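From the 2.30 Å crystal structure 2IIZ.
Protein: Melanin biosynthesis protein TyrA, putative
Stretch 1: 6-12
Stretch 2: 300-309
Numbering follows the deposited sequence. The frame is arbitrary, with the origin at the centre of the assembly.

Stretch 1 (6-12) NMPREQL
Stretch 2 300-309: FAPSLDFLMQ

Residues 6-12 form an extended segment without regular helix or strand, lying against residues 300-309 of the same chain. Met7 has helical-type torsions (phi/psi -55/-33°), but Pro8 (-76/147°), Arg9 (-112/119°), Glu10 (-67/148°) and Gln11 (-67/141°) are extended before Leu12 turns to -75/-22°. In the second stretch, Phe300 and Ala301 end a strand; Pro302 (-75/177°) and Ser303 (-67/160°) then lead into a helix that begins at Leu304, whose first residues, Leu304 and Asp305, have phi/psi near -62/-42°. The register runs antiparallel: Pro8 CA lies 5.6 Å from Asp305 CA, and Glu10 CA lies 4.3 Å from Ser303 CA. Together the stretches bury 439 Å².

Two hydrogen bonds engage the start of the helix, one from its own cap and one from the first stretch. Ser303, chi1 68° (p), is the N-cap, Ser303 OG accepting from Phe306 N at 3.2 Å. Leu304 N, which has no acceptor from a preceding helical turn, donates to Arg9 O at 2.8 Å and 161°. Arg9 O also lies 3.2 Å from Ser303 CB, so the loop backbone packs tightly against the cap.

Arg9 and Asp305 make the principal polar contact. The CA-to-CB bond of Asp305 points toward the first stretch, and its m rotamer (chi1 -65°, chi2 79°) places Asp305 OD1 2.8 Å from Arg9 N, which donates to it at 137°. Asp305 OD1 also accepts from Arg9 NE at 3.1 Å, in a salt bridge, while Arg9 NH2 adds a weak bond to Asp305 OD2 at 3.5 Å. Backbone and side chain of one arginine therefore converge on one carboxylate. The m, t, m conformation of Arg9 (-65°, 172°, -75°; chi4 170°) brings the carboxylate to the edge of the guanidinium, near its plane, and leaves one face to Leu304 CD2, which is 4.2 Å from Arg9 CZ. Leu304 is t, p (-169°, 59°). Selenomethionine Met308, m, t, t, approaches obliquely, with Met308 SE 4.3 Å from Arg9 NH2.

Gln11 secures the other end. Its CA-to-CB bond points sideways, but the side chain is m, t (-68°, -175°; chi3 65°), and Gln11 NE2 donates to Pro302 O at 2.8 Å in a nearly linear bond (173°). A water reinforces this link, its O accepting from Gln11 N at 2.9 Å and donating to Pro302 O at 2.8 Å, so one carbonyl receives both side chain and solvent. Between these anchors the CA-to-CB bond of Glu10 points away; before them, Pro8 CB lies 3.9 Å from Ser303 OG.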

ATOM      1  N   ASN A   6      -2.996   2.704  39.550  1.00 56.54           N
ATOM      2  CA  ASN A   6      -2.061   2.750  38.380  1.00 57.75           C
ATOM      3  C   ASN A   6      -2.356   3.907  37.413  1.00 57.98           C
ATOM      4  O   ASN A   6      -2.818   3.678  36.291  1.00 57.95           O
HETATM    5  N   MSE A   7      -2.074   5.135  37.865  1.00 57.22           N
HETATM    6  CA  MSE A   7      -2.437   6.381  37.151  1.00 55.84           C
HETATM    7  C   MSE A   7      -1.947   6.508  35.684  1.00 51.98           C
HETATM    8  O   MSE A   7      -2.632   7.119  34.870  1.00 51.38           O
HETATM    9  CB  MSE A   7      -1.984   7.615  37.969  1.00 57.14           C
HETATM   10  CG  MSE A   7      -2.578   8.991  37.526  1.00 63.05           C
HETATM   11 SE   MSE A   7      -4.418   9.454  38.179  0.70 78.43          SE
HETATM   12  CE  MSE A   7      -4.621  11.348  37.489  1.00 68.63           C
ATOM     13  N   PRO A   8      -0.773   5.945  35.333  1.00 47.19           N
ATOM     14  CA  PRO A   8      -0.394   6.185  33.954  1.00 44.93           C
ATOM     15  C   PRO A   8      -1.208   5.295  33.028  1.00 43.84           C
ATOM     16  O   PRO A   8      -1.556   4.168  33.397  1.00 43.88           O
ATOM     17  CB  PRO A   8       1.090   5.800  33.908  1.00 44.27           C
ATOM     18  CG  PRO A   8       1.483   5.494  35.304  1.00 45.34           C
ATOM     19  CD  PRO A   8       0.235   5.132  36.022  1.00 46.64           C
ATOM     20  N   ARG A   9      -1.508   5.808  31.843  1.00 40.81           N
ATOM     21  CA  ARG A   9      -2.271   5.064  30.867  1.00 40.11           C
ATOM     22  C   ARG A   9      -1.386   4.722  29.689  1.00 39.27           C
ATOM     23  O   ARG A   9      -0.867   5.620  29.013  1.00 36.20           O
ATOM     24  CB  ARG A   9      -3.458   5.883  30.382  1.00 39.01           C
ATOM     25  CG  ARG A   9      -4.476   6.167  31.453  1.00 37.43           C
ATOM     26  CD  ARG A   9      -5.519   7.150  30.940  1.00 34.62           C
ATOM     27  NE  ARG A   9      -4.987   8.503  30.874  1.00 30.12           N
ATOM     28  CZ  ARG A   9      -5.593   9.532  30.294  1.00 34.56           C
ATOM     29  NH1 ARG A   9      -6.776   9.394  29.702  1.00 35.01           N
ATOM     30  NH2 ARG A   9      -5.000  10.719  30.306  1.00 36.53           N
ATOM     31  N   GLU A  10      -1.215   3.425  29.446  1.00 39.80           N
ATOM     32  CA  GLU A  10      -0.447   2.984  28.300  1.00 41.30           C
ATOM     33  C   GLU A  10      -1.187   3.364  27.022  1.00 41.73           C
ATOM     34  O   GLU A  10      -2.426   3.400  26.995  1.00 42.69           O
ATOM     35  CB  GLU A  10      -0.202   1.475  28.337  1.00 43.08           C
ATOM     36  CG  GLU A  10      -1.391   0.579  27.898  1.00 41.20           C
ATOM     37  CD  GLU A  10      -2.216   0.128  29.077  1.00 39.70           C
ATOM     38  OE1 GLU A  10      -2.282   0.889  30.062  1.00 32.71           O
ATOM     39  OE2 GLU A  10      -2.789  -0.982  29.019  1.00 35.64           O
ATOM     40  N   GLN A  11      -0.425   3.649  25.971  1.00 40.26           N
ATOM     41  CA  GLN A  11      -1.007   3.852  24.655  1.00 38.59           C
ATOM     42  C   GLN A  11      -1.569   2.538  24.174  1.00 39.56           C
ATOM     43  O   GLN A  11      -0.975   1.476  24.379  1.00 39.48           O
ATOM     44  CB  GLN A  11       0.032   4.379  23.676  1.00 37.12           C
ATOM     45  CG  GLN A  11       0.478   5.778  24.018  1.00 36.69           C
ATOM     46  CD  GLN A  11       1.413   6.347  23.002  1.00 30.25           C
ATOM     47  OE1 GLN A  11       1.036   6.558  21.859  1.00 27.26           O
ATOM     48  NE2 GLN A  11       2.642   6.603  23.411  1.00 25.80           N
ATOM     49  N   LEU A  12      -2.723   2.613  23.524  1.00 41.07           N
ATOM     50  CA  LEU A  12      -3.536   1.430  23.291  1.00 39.86           C
ATOM     51  C   LEU A  12      -2.985   0.538  22.193  1.00 40.49           C
ATOM     52  O   LEU A  12      -3.301  -0.649  22.153  1.00 43.53           O
ATOM     53  CB  LEU A  12      -4.971   1.838  22.962  1.00 39.04           C
ATOM     54  CG  LEU A  12      -5.702   2.645  24.032  1.00 38.65           C
ATOM     55  CD1 LEU A  12      -7.120   2.955  23.591  1.00 39.10           C
ATOM     56  CD2 LEU A  12      -5.720   1.875  25.352  1.00 31.90           C
ATOM     57  N   PHE A 300      11.342   4.463  22.625  1.00 34.12           N
ATOM     58  CA  PHE A 300      10.499   4.290  23.817  1.00 34.60           C
ATOM     59  C   PHE A 300       9.155   4.928  23.500  1.00 34.66           C
ATOM     60  O   PHE A 300       9.089   6.065  23.037  1.00 33.95           O
ATOM     61  CB  PHE A 300      11.117   4.918  25.079  1.00 34.34           C
ATOM     62  CG  PHE A 300      10.472   4.458  26.385  1.00 33.44           C
ATOM     63  CD1 PHE A 300      10.800   3.234  26.950  1.00 32.32           C
ATOM     64  CD2 PHE A 300       9.548   5.251  27.039  1.00 30.26           C
ATOM     65  CE1 PHE A 300      10.214   2.814  28.138  1.00 37.21           C
ATOM     66  CE2 PHE A 300       8.958   4.837  28.222  1.00 31.26           C
ATOM     67  CZ  PHE A 300       9.293   3.620  28.773  1.00 36.28           C
ATOM     68  N   ALA A 301       8.095   4.165  23.751  1.00 35.23           N
ATOM     69  CA  ALA A 301       6.726   4.617  23.618  1.00 34.49           C
ATOM     70  C   ALA A 301       6.196   4.855  25.027  1.00 33.30           C
ATOM     71  O   ALA A 301       5.839   3.906  25.730  1.00 31.68           O
ATOM     72  CB  ALA A 301       5.889   3.569  22.915  1.00 32.84           C
ATOM     73  N   PRO A 302       6.144   6.119  25.459  1.00 34.00           N
ATOM     74  CA  PRO A 302       5.666   6.307  26.830  1.00 33.14           C
ATOM     75  C   PRO A 302       4.150   6.119  26.976  1.00 31.19           C
ATOM     76  O   PRO A 302       3.428   5.874  26.001  1.00 30.44           O
ATOM     77  CB  PRO A 302       6.072   7.753  27.158  1.00 32.42           C
ATOM     78  CG  PRO A 302       6.882   8.249  25.981  1.00 31.48           C
ATOM     79  CD  PRO A 302       6.486   7.404  24.821  1.00 34.50           C
ATOM     80  N   SER A 303       3.701   6.228  28.215  1.00 31.29           N
ATOM     81  CA  SER A 303       2.294   6.322  28.537  1.00 30.71           C
ATOM     82  C   SER A 303       1.814   7.638  28.003  1.00 30.27           C
ATOM     83  O   SER A 303       2.605   8.556  27.744  1.00 27.68           O
ATOM     84  CB  SER A 303       2.068   6.275  30.061  1.00 32.37           C
ATOM     85  OG  SER A 303       2.561   7.437  30.704  1.00 31.09           O
ATOM     86  N   LEU A 304       0.502   7.722  27.839  1.00 33.34           N
ATOM     87  CA  LEU A 304      -0.135   8.929  27.348  1.00 33.40           C
ATOM     88  C   LEU A 304       0.153  10.038  28.342  1.00 33.02           C
ATOM     89  O   LEU A 304       0.486  11.164  27.971  1.00 35.27           O
ATOM     90  CB  LEU A 304      -1.641   8.704  27.224  1.00 33.15           C
ATOM     91  CG  LEU A 304      -2.422   9.786  26.483  1.00 37.16           C
ATOM     92  CD1 LEU A 304      -1.917   9.961  25.057  1.00 39.80           C
ATOM     93  CD2 LEU A 304      -3.891   9.443  26.476  1.00 40.47           C
ATOM     94  N   ASP A 305       0.030   9.699  29.614  1.00 32.51           N
ATOM     95  CA  ASP A 305       0.137  10.683  30.683  1.00 32.72           C
ATOM     96  C   ASP A 305       1.499  11.355  30.733  1.00 32.33           C
ATOM     97  O   ASP A 305       1.580  12.556  30.952  1.00 32.74           O
ATOM     98  CB  ASP A 305      -0.218  10.041  32.015  1.00 32.27           C
ATOM     99  CG  ASP A 305      -1.666   9.605  32.061  1.00 34.23           C
ATOM    100  OD1 ASP A 305      -2.000   8.534  31.501  1.00 26.64           O
ATOM    101  OD2 ASP A 305      -2.468  10.345  32.656  1.00 37.09           O
ATOM    102  N   PHE A 306       2.569  10.593  30.526  1.00 33.38           N
ATOM    103  CA  PHE A 306       3.890  11.205  30.413  1.00 33.43           C
ATOM    104  C   PHE A 306       3.985  12.235  29.277  1.00 34.35           C
ATOM    105  O   PHE A 306       4.481  13.350  29.476  1.00 32.66           O
ATOM    106  CB  PHE A 306       4.991  10.173  30.193  1.00 33.44           C
ATOM    107  CG  PHE A 306       6.341  10.805  30.091  1.00 31.05           C
ATOM    108  CD1 PHE A 306       7.072  11.083  31.236  1.00 31.05           C
ATOM    109  CD2 PHE A 306       6.870  11.145  28.855  1.00 28.08           C
ATOM    110  CE1 PHE A 306       8.320  11.683  31.159  1.00 27.73           C
ATOM    111  CE2 PHE A 306       8.108  11.737  28.759  1.00 28.80           C
ATOM    112  CZ  PHE A 306       8.843  12.008  29.920  1.00 32.39           C
ATOM    113  N   LEU A 307       3.516  11.850  28.091  1.00 35.26           N
ATOM    114  CA  LEU A 307       3.599  12.716  26.912  1.00 36.07           C
ATOM    115  C   LEU A 307       2.812  14.016  27.070  1.00 36.63           C
ATOM    116  O   LEU A 307       3.201  15.053  26.518  1.00 37.21           O
ATOM    117  CB  LEU A 307       3.090  11.973  25.681  1.00 35.66           C
ATOM    118  CG  LEU A 307       3.978  10.837  25.169  1.00 39.67           C
ATOM    119  CD2 LEU A 307       5.252  11.400  24.565  1.00 40.62           C
HETATM  120  N   MSE A 308       1.715  13.948  27.825  1.00 36.34           N
HETATM  121  CA  MSE A 308       0.776  15.068  27.967  1.00 37.56           C
HETATM  122  C   MSE A 308       1.120  16.144  29.012  1.00 37.07           C
HETATM  123  O   MSE A 308       0.539  17.232  29.009  1.00 35.63           O
HETATM  124  CB  MSE A 308      -0.610  14.517  28.278  1.00 37.61           C
HETATM  125  CG  MSE A 308      -1.283  13.871  27.099  1.00 40.85           C
HETATM  126 SE   MSE A 308      -3.071  13.427  27.639  0.70 48.07          SE
HETATM  127  CE  MSE A 308      -3.742  13.050  26.006  1.00 54.86           C
ATOM    128  N   GLN A 309       2.055  15.863  29.902  1.00 37.82           N
ATOM    129  CA  GLN A 309       2.385  16.824  30.947  1.00 39.46           C
ATOM    130  C   GLN A 309       3.122  18.085  30.440  1.00 41.11           C
ATOM    131  O   GLN A 309       3.714  18.811  31.239  1.00 41.71           O
ATOM    132  CB  GLN A 309       3.207  16.132  32.033  1.00 38.84           C
ATOM    133  CG  GLN A 309       4.632  15.820  31.616  1.00 41.02           C
ATOM    134  CD  GLN A 309       5.239  14.673  32.394  1.00 36.95           C
ATOM    135  OE1 GLN A 309       5.085  14.577  33.604  1.00 34.72           O
ATOM    136  NE2 GLN A 309       5.936  13.797  31.693  1.00 34.32           N
TER
HETATM  137  O   HOH W   1       2.441   3.246  26.318  1.00 22.30           O